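Local coordinates for chitin binding protein (Tectaria macrodonta, PDB 6IF7), which binds copper and is probably a chitin-binding lytic polysaccharide monooxygenase of family AA10, with insecticidal activity, at residues A[2-5]-A[6-9]; A[13-16]-A[17-21]; A[120-123]-A[124-128]. All coordinates share one frame; numbering follows the deposited sequence.

Interaction 1: A[2-5]-A[6-9]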
# COMPACT_ATOMS: atom_id res chain seq x y z
N GLY A 2 5.53 -8.54 4.71
CA GLY A 2 5.48 -8.26 3.28
C GLY A 2 4.92 -6.88 2.98
O GLY A 2 4.73 -6.07 3.86
N SER A 3 4.67 -6.66 1.70
CA SER A 3 4.03 -5.45 1.20
C SER A 3 3.58 -5.76 -0.24
O SER A 3 3.85 -6.87 -0.75
CB SER A 3 5.02 -4.27 1.20
OG SER A 3 4.35 -3.02 1.09
N MET A 4 2.92 -4.80 -0.90
CA MET A 4 2.52 -4.92 -2.29
C MET A 4 3.70 -4.86 -3.23
O MET A 4 4.60 -4.01 -3.09
CB MET A 4 1.48 -3.87 -2.72
CG MET A 4 0.06 -4.21 -2.30
SD MET A 4 -0.63 -5.66 -3.17
CE MET A 4 -1.02 -4.93 -4.75
N GLU A 5 3.67 -5.80 -4.17
CA GLU A 5 4.69 -5.96 -5.19
C GLU A 5 4.22 -5.44 -6.53
O GLU A 5 5.00 -4.84 -7.26
CB GLU A 5 5.08 -7.44 -5.33
CG GLU A 5 6.18 -7.70 -6.35
CD GLU A 5 6.53 -9.16 -6.47
OE1 GLU A 5 7.72 -9.46 -6.41
OE2 GLU A 5 5.62 -10.02 -6.60
N ASP A 6 2.95 -5.65 -6.88
CA ASP A 6 2.44 -5.18 -8.16
C ASP A 6 0.95 -4.86 -8.01
O ASP A 6 0.17 -5.79 -7.78
CB ASP A 6 2.69 -6.24 -9.22
CG ASP A 6 2.56 -5.72 -10.64
OD1 ASP A 6 2.99 -4.58 -10.95
OD2 ASP A 6 2.02 -6.49 -11.46
N PRO A 7 0.55 -3.58 -8.06
CA PRO A 7 1.44 -2.41 -8.12
C PRO A 7 2.25 -2.20 -6.84
O PRO A 7 1.69 -2.22 -5.74
CB PRO A 7 0.47 -1.23 -8.28
CG PRO A 7 -0.78 -1.69 -7.59
CD PRO A 7 -0.85 -3.18 -7.83
N ILE A 8 3.53 -1.93 -7.03
CA ILE A 8 4.50 -1.91 -5.96
C ILE A 8 4.20 -0.81 -4.93
O ILE A 8 3.86 0.31 -5.29
CB ILE A 8 5.95 -1.81 -6.53
CG1 ILE A 8 6.96 -2.16 -5.43
CG2 ILE A 8 6.21 -0.45 -7.19
CD1 ILE A 8 8.42 -2.12 -5.83
N SER A 9 4.31 -1.14 -3.64
CA SER A 9 4.09 -0.17 -2.57
C SER A 9 5.19 0.89 -2.53
O SER A 9 6.29 0.68 -3.05
CB SER A 9 4.08 -0.88 -1.24
OG SER A 9 5.37 -1.40 -0.96
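Met-4 leans over the turn formed by Pro-7 and its neighbours, and touches that turn through the first and last atoms of its side chain, CB and CE. Met-4 CB lies 3.4 Å from Pro-7 O and 4.2 Å from Ser-9 CB. The chain then bends at both chi2 (-68°) and chi3 (-77°), folding the methyl back toward the cis peptide ahead of Pro-7, where Met-4 CE packs 3.5 Å from Pro-7 CD and 3.4 Å from Asp-6 O. Outside the turn, Tyr-97 and Ser-178 also touch this side chain. At the end of strand 2-6, Glu-5 and Asp-6 both face Arg-96 of strand 95-99, a classic beta bulge in an outermost strand of the four-stranded antiparallel sheet; the cis peptide follows directly and the chain doubles back. The returning chain is pinned by Ser-9 N, which donates to Met-4 O at 2.9 Å with an angle of 166°. Ser-9 OG meets Ser-3 OG in a 2.8 Å hydrogen bond, hydroxyl against hydroxyl. Ser-9 OG also caps Tyr-12 N, placing Ser-9 at the N-cap of helix 10-16.

Interaction 2: A[13-16]-A[17-21]; sequences RCRL and ENPER
Glu-17 N closes the last turn of helix 10-16 on Arg-13 O, at 3.0 Å with a bent angle of 137°, and makes a second, weak bond to Cys-14 O. Asn-18 N then donates to Arg-15 O at 3.0 Å, and with a positive phi of 80° Asn-18 swings the chain out of the helix. Among the side chains, Glu-17 folds back along the helix: with CG anti to its own carbonyl carbon (chi1 -64°), CG rests 3.4 Å from Arg-13 O. Glu-17 OE2 lies at the edge of the Arg-13 guanidinium, 4.3 Å from Arg-13 NH1, beyond a salt bridge, while OE1 accepts from Ser-24 N. With an alanine here, Ser-24 N is likely to lose its carboxylate acceptor and Arg-13 its nearby negative charge. Farther on, Arg-15 NH1 sits 3.6 Å from Pro-19 CD, whose ring also packs on Tyr-40. Cys-14, disulfide-bonded to Cys-27, fastens this helix to helix 25-34. Beyond Pro-19, Glu-20 N bonds to Asn-18 OD1 at 3.0 Å and Arg-21 N to Asn-18 O at 3.1 Å: an Asx turn within a type I beta turn, placed directly after a helix C-terminus.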
# COMPACT_ATOMS: atom_id res chain seq x y z
N ARG A 13 9.20 -0.08 -3.05
CA ARG A 13 9.89 0.67 -4.13
C ARG A 13 11.08 1.51 -3.62
O ARG A 13 12.16 1.49 -4.22
CB ARG A 13 8.91 1.58 -4.87
CG ARG A 13 9.55 2.42 -5.98
CD ARG A 13 8.54 3.30 -6.74
NE ARG A 13 7.95 2.61 -7.89
CZ ARG A 13 8.57 2.35 -9.04
NH1 ARG A 13 9.82 2.75 -9.25
NH2 ARG A 13 7.92 1.70 -10.00
N CYS A 14 10.87 2.28 -2.55
CA CYS A 14 11.96 3.08 -1.98
C CYS A 14 13.11 2.18 -1.48
O CYS A 14 14.27 2.48 -1.72
CB CYS A 14 11.47 4.05 -0.90
SG CYS A 14 10.38 5.35 -1.54
N ARG A 15 12.78 1.04 -0.87
CA ARG A 15 13.81 0.02 -0.59
C ARG A 15 14.62 -0.36 -1.83
O ARG A 15 15.85 -0.45 -1.75
CB ARG A 15 13.19 -1.25 0.01
CG ARG A 15 14.14 -2.45 0.10
CD ARG A 15 15.19 -2.22 1.17
NE ARG A 15 16.25 -3.23 1.13
CZ ARG A 15 17.35 -3.18 0.37
NH1 ARG A 15 17.58 -2.19 -0.46
NH2 ARG A 15 18.23 -4.15 0.45
N LEU A 16 13.93 -0.63 -2.94
CA LEU A 16 14.60 -1.07 -4.17
C LEU A 16 15.38 0.03 -4.86
O LEU A 16 16.26 -0.26 -5.66
CB LEU A 16 13.62 -1.73 -5.14
CG LEU A 16 13.06 -3.07 -4.65
CD1 LEU A 16 12.13 -3.64 -5.71
CD2 LEU A 16 14.15 -4.09 -4.33
N GLU A 17 15.10 1.29 -4.54
CA GLU A 17 15.94 2.38 -4.99
C GLU A 17 17.21 2.56 -4.15
O GLU A 17 18.02 3.41 -4.49
CB GLU A 17 15.16 3.68 -4.99
CG GLU A 17 14.00 3.71 -5.96
CD GLU A 17 13.33 5.06 -5.99
OE1 GLU A 17 13.87 5.99 -5.35
OE2 GLU A 17 12.26 5.21 -6.64
N ASN A 18 17.38 1.77 -3.08
CA ASN A 18 18.53 1.83 -2.14
C ASN A 18 18.38 2.96 -1.10
O ASN A 18 18.59 4.14 -1.42
CB ASN A 18 19.88 1.85 -2.89
CG ASN A 18 21.07 2.09 -1.97
OD1 ASN A 18 21.10 1.71 -0.80
ND2 ASN A 18 22.08 2.76 -2.53
N PRO A 19 18.01 2.61 0.15
CA PRO A 19 17.90 3.60 1.23
C PRO A 19 19.19 4.42 1.48
O PRO A 19 19.09 5.56 1.92
CB PRO A 19 17.58 2.75 2.48
CG PRO A 19 17.03 1.46 1.95
CD PRO A 19 17.70 1.24 0.62
N GLU A 20 20.37 3.86 1.19
CA GLU A 20 21.63 4.59 1.36
C GLU A 20 21.80 5.75 0.40
O GLU A 20 22.55 6.66 0.70
CB GLU A 20 22.86 3.65 1.22
CG GLU A 20 22.92 2.49 2.20
CD GLU A 20 22.70 2.92 3.65
OE1 GLU A 20 23.22 3.99 4.04
OE2 GLU A 20 22.02 2.21 4.41
N ARG A 21 21.16 5.70 -0.77
CA ARG A 21 21.30 6.76 -1.76
C ARG A 21 20.13 6.72 -2.75
O ARG A 21 20.29 6.27 -3.90
CB ARG A 21 22.65 6.63 -2.49
CG ARG A 21 23.05 7.94 -3.14
CD ARG A 21 24.29 7.78 -3.99
NE ARG A 21 24.60 9.05 -4.62
CZ ARG A 21 25.63 9.29 -5.43
NH1 ARG A 21 26.51 8.34 -5.75
NH2 ARG A 21 25.77 10.52 -5.94

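Interaction 3: A[120-123]-A[124-128]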
# COMPACT_ATOMS: atom_id res chain seq x y z
N VAL A 120 -2.69 16.28 -1.46
CA VAL A 120 -3.31 16.33 -0.13
C VAL A 120 -3.03 15.02 0.61
O VAL A 120 -3.24 13.96 0.02
CB VAL A 120 -4.84 16.54 -0.24
CG1 VAL A 120 -5.49 16.64 1.13
CG2 VAL A 120 -5.16 17.79 -1.07
N PRO A 121 -2.59 15.08 1.90
CA PRO A 121 -2.45 13.87 2.73
C PRO A 121 -3.69 12.96 2.70
O PRO A 121 -4.82 13.45 2.62
CB PRO A 121 -2.22 14.44 4.15
CG PRO A 121 -1.59 15.77 3.94
CD PRO A 121 -2.24 16.30 2.68
N LEU A 122 -3.45 11.65 2.71
CA LEU A 122 -4.50 10.67 2.54
C LEU A 122 -5.29 10.50 3.83
O LEU A 122 -4.72 10.25 4.89
CB LEU A 122 -3.92 9.32 2.13
CG LEU A 122 -4.92 8.26 1.63
CD1 LEU A 122 -5.52 8.64 0.28
CD2 LEU A 122 -4.23 6.90 1.54
N LYS A 123 -6.61 10.62 3.69
CA LYS A 123 -7.57 10.58 4.79
C LYS A 123 -8.47 9.39 4.49
O LYS A 123 -8.51 8.94 3.36
CB LYS A 123 -8.39 11.88 4.82
CG LYS A 123 -7.52 13.13 4.95
CD LYS A 123 -8.21 14.40 4.47
CE LYS A 123 -8.26 14.53 2.93
NZ LYS A 123 -8.65 15.93 2.58
N TRP A 124 -9.17 8.86 5.48
CA TRP A 124 -10.03 7.70 5.24
C TRP A 124 -11.11 7.98 4.20
O TRP A 124 -11.41 7.14 3.36
CB TRP A 124 -10.64 7.18 6.55
CG TRP A 124 -9.67 6.35 7.32
CD1 TRP A 124 -8.94 6.73 8.42
CD2 TRP A 124 -9.28 5.01 7.01
NE1 TRP A 124 -8.12 5.69 8.82
CE2 TRP A 124 -8.33 4.62 7.98
CE3 TRP A 124 -9.66 4.08 6.02
CZ2 TRP A 124 -7.74 3.34 7.98
CZ3 TRP A 124 -9.09 2.82 6.02
CH2 TRP A 124 -8.14 2.46 6.99
N ALA A 125 -11.67 9.18 4.25
CA ALA A 125 -12.70 9.64 3.31
C ALA A 125 -12.21 9.81 1.86
O ALA A 125 -13.03 9.88 0.95
CB ALA A 125 -13.29 10.95 3.82
N ASP A 126 -10.89 9.88 1.63
CA ASP A 126 -10.32 9.80 0.26
C ASP A 126 -10.47 8.43 -0.42
O ASP A 126 -10.47 8.34 -1.63
CB ASP A 126 -8.85 10.25 0.24
CG ASP A 126 -8.66 11.68 0.76
OD1 ASP A 126 -9.45 12.55 0.40
OD2 ASP A 126 -7.74 11.93 1.55
N LEU A 127 -10.63 7.36 0.37
CA LEU A 127 -10.83 6.00 -0.20
C LEU A 127 -12.28 5.66 -0.42
O LEU A 127 -13.12 6.13 0.31
CB LEU A 127 -10.26 4.94 0.73
CG LEU A 127 -8.76 4.98 0.98
CD1 LEU A 127 -8.45 3.94 2.04
CD2 LEU A 127 -7.95 4.72 -0.28
N GLU A 128 -12.56 4.79 -1.39
CA GLU A 128 -13.90 4.21 -1.50
C GLU A 128 -14.28 3.48 -0.20
O GLU A 128 -13.40 2.96 0.49
CB GLU A 128 -13.99 3.23 -2.68
CG GLU A 128 -13.88 3.83 -4.08
CD GLU A 128 -14.99 4.83 -4.43
OE1 GLU A 128 -15.70 5.35 -3.55
OE2 GLU A 128 -15.14 5.13 -5.62
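Asp-126 OD2 accepts a hydrogen bond from Lys-123 N at 2.8 Å, with an angle of 146° at the hydrogen, and the Lys-123 side chain curls round the same oxygen. The N-H reaches OD2 on its anti side, 27° out of the carboxylate plane. Lys-123 CE comes within 3.0 Å of Asp-126 OD2, since the lysine chain bends at chi3 (-77°) and brings its far methylene over to the acid. The ammonium group itself travels past: Lys-123 NZ stands 4.1 Å from Asp-126 OD1, too far for a salt bridge. In return Asp-126 N donates to Lys-123 O at 3.1 Å, so the two residues are joined by a side-chain bond one way and a backbone bond the other. This pairing sits at the start of the 3-10 segment 124-126, where Leu-127 N bonds back to Trp-124 O as the chain leaves the short helical turn. Leu-122 adds an apolar contact, its CD1 lying 3.7 Å from Asp-126 CB, with the two side chains lying alongside, running opposite ways. On the inner side, Leu-122 packs on Leu-160 and Leu-127 on Tyr-162, both of strand 159-167, seating the loop that joins strands 105-111 and 133-136 against the sheet. Trp-124 anchors it to a second loop, with NE1 bonded to Ile-58 O and its backbone N to Asp-60 OD1. The aspartate is probably ionised: its carboxylate takes a backbone N-H while a lysine charge stands nearby, so any attraction to the lysine would act through space and not by direct contact of the charged atoms.

The three contacts come in series along one chain and all belong to the AA10-type domain. Interactions 1 and 2 are neighbours, their centres about 14 Å apart, because strand 2-6 leads through the 6-9 turn into helix 10-16; they touch where Ile-8 CD1 lies 4.0 Å from Leu-16 CD1. Interaction 3 lies about 19 Å and 26 Å from them, centre to centre. Strand 173-182 borders interaction 1 and pairs with strand 159-167, which backs interaction 3. The Ser-3 side chain is about 11 Å from the copper, and segment 2-5 directly follows the copper ligand His-1, so interaction 1 carries the chain from the copper-binding N-terminus into the helix, while interaction 3 belongs to a separate loop.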